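Local coordinates for protein SPT6 (Antonospora locustae, PDB 2XP1) that acts as a transcription elongation factor whose tandem SH2 domains enable its interaction with RNA polymerase II and which probably also acts as a histone chaperone, at residues A[164-167]-A[168-171]. Sequence-based numbering, arbitrary orientation.
Sequences FKDI and DSFV
Asp166 and Ser169 meet where the chain leaves strand 162-164 and coils into helix 167-175. Aspartate suits this N-cap position because its short carboxylate can fold back over the first turn: with CG set between the backbone N and the carbonyl carbon, chi1 59° turns OD1 toward the N-H of Ser169. Ser169 N donates to Asp166 OD1 over 3.1 Å, on the syn side and tilted from the carboxylate plane, while Ser169 OG, 2.7 Å from Asp166 OD1, approaches from the other face, nearly in line with the C-O bond. A serine is short enough to add this second grip from the residue already being capped. Were Asp166 an alanine, Ser169 N and OG would probably lose their shared acceptor, leaving the first turn without its side-chain cap. The backbone continues the turn: Phe170 N donates to Asp166 O, and Val171 N to Ile167 O.

Phe164 can be followed outward. Phe164 CB lies 4.1 Å from Ser169 OG; CG and CD2 both rest against Phe170 CA, which sits over the ring face in a CH-pi contact 3.9 Å from the centroid of the Phe164 ring. CE2 reaches the same CA and Ser169 O. CD1 and CE1 then meet the Phe170 ring, Phe164 CE1 touching Phe170 CD1 at 3.6 Å. Phe170 turns its edge to the Phe164 face in an offset edge-to-face pair, planes at 76°. Phenylalanines suit this buried, apolar junction because one flat ring offers a face on which Phe170 CA rests and the other presents its edge to that face; Phe139 and Tyr159 add edge-to-face rings around Phe170. Branched Ile167 and Val171 touch through their CG2 methyls, and both pack on Phe127 of strand 124-129. An N-capped helix thus follows the sheet's last strand in this chain and packs onto that antiparallel sheet, as the C-terminal helix of an SH2 fold does.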
loop_
_atom_site.group_PDB
_atom_site.type_symbol
_atom_site.label_atom_id
_atom_site.label_comp_id
_atom_site.label_asym_id
_atom_site.label_seq_id
_atom_site.Cartn_x
_atom_site.Cartn_y
_atom_site.Cartn_z
ATOM N N PHE A 164 2.280 -7.673 -6.653
ATOM C CA PHE A 164 1.957 -9.093 -6.974
ATOM C C PHE A 164 1.720 -9.989 -5.735
ATOM O O PHE A 164 2.414 -9.870 -4.708
ATOM C CB PHE A 164 3.065 -9.714 -7.846
ATOM C CG PHE A 164 3.471 -8.856 -9.014
ATOM C CD1 PHE A 164 4.582 -8.023 -8.919
ATOM C CD2 PHE A 164 2.716 -8.845 -10.188
ATOM C CE1 PHE A 164 4.948 -7.218 -9.963
ATOM C CE2 PHE A 164 3.075 -8.027 -11.257
ATOM C CZ PHE A 164 4.198 -7.211 -11.140
ATOM N N LYS A 165 0.727 -10.880 -5.823
ATOM C CA LYS A 165 0.495 -11.850 -4.745
ATOM C C LYS A 165 1.599 -12.923 -4.612
ATOM O O LYS A 165 1.877 -13.398 -3.508
ATOM C CB LYS A 165 -0.918 -12.469 -4.825
ATOM C CG LYS A 165 -1.245 -13.333 -6.023
ATOM C CD LYS A 165 -2.380 -14.281 -5.636
ATOM C CE LYS A 165 -2.878 -15.148 -6.786
ATOM N NZ LYS A 165 -4.110 -15.901 -6.406
ATOM N N ASP A 166 2.248 -13.260 -5.730
ATOM C CA ASP A 166 3.235 -14.347 -5.778
ATOM C C ASP A 166 4.180 -14.203 -6.968
ATOM O O ASP A 166 3.930 -13.408 -7.886
ATOM C CB ASP A 166 2.545 -15.747 -5.788
ATOM C CG ASP A 166 1.584 -15.956 -6.982
ATOM O OD1 ASP A 166 1.637 -15.195 -7.983
ATOM O OD2 ASP A 166 0.758 -16.910 -6.927
ATOM N N ILE A 167 5.253 -14.992 -6.957
ATOM C CA ILE A 167 6.280 -15.003 -8.006
ATOM C C ILE A 167 5.726 -15.230 -9.425
ATOM O O ILE A 167 6.161 -14.563 -10.435
ATOM C CB ILE A 167 7.337 -16.071 -7.663
ATOM C CG1 ILE A 167 8.166 -15.619 -6.440
ATOM C CG2 ILE A 167 8.194 -16.457 -8.888
ATOM C CD1 ILE A 167 9.232 -16.633 -6.035
ATOM N N ASP A 168 4.774 -16.176 -9.482
ATOM C CA ASP A 168 4.124 -16.589 -10.706
ATOM C C ASP A 168 3.558 -15.436 -11.523
ATOM O O ASP A 168 3.829 -15.340 -12.747
ATOM C CB ASP A 168 3.029 -17.624 -10.411
ATOM C CG ASP A 168 3.473 -19.027 -10.732
ATOM O OD1 ASP A 168 4.618 -19.161 -11.231
ATOM O OD2 ASP A 168 2.689 -19.982 -10.490
ATOM N N SER A 169 2.768 -14.583 -10.847
ATOM C CA SER A 169 2.129 -13.446 -11.516
ATOM C C SER A 169 3.184 -12.411 -11.849
ATOM O O SER A 169 3.129 -11.807 -12.955
ATOM C CB SER A 169 0.923 -12.851 -10.748
ATOM O OG SER A 169 1.030 -12.933 -9.340
ATOM N N PHE A 170 4.154 -12.253 -10.930
ATOM C CA PHE A 170 5.323 -11.411 -11.206
ATOM C C PHE A 170 6.034 -11.857 -12.487
ATOM O O PHE A 170 6.272 -11.038 -13.393
ATOM C CB PHE A 170 6.338 -11.342 -10.046
ATOM C CG PHE A 170 7.655 -10.754 -10.465
ATOM C CD1 PHE A 170 7.789 -9.375 -10.646
ATOM C CD2 PHE A 170 8.734 -11.574 -10.741
ATOM C CE1 PHE A 170 8.975 -8.823 -11.075
ATOM C CE2 PHE A 170 9.938 -11.032 -11.174
ATOM C CZ PHE A 170 10.057 -9.641 -11.332
ATOM N N VAL A 171 6.374 -13.143 -12.549
ATOM C CA VAL A 171 6.979 -13.723 -13.757
ATOM C C VAL A 171 6.165 -13.343 -15.004
ATOM O O VAL A 171 6.714 -12.806 -15.991
ATOM C CB VAL A 171 7.101 -15.257 -13.640
ATOM C CG1 VAL A 171 7.465 -15.889 -14.999
ATOM C CG2 VAL A 171 8.123 -15.614 -12.579
#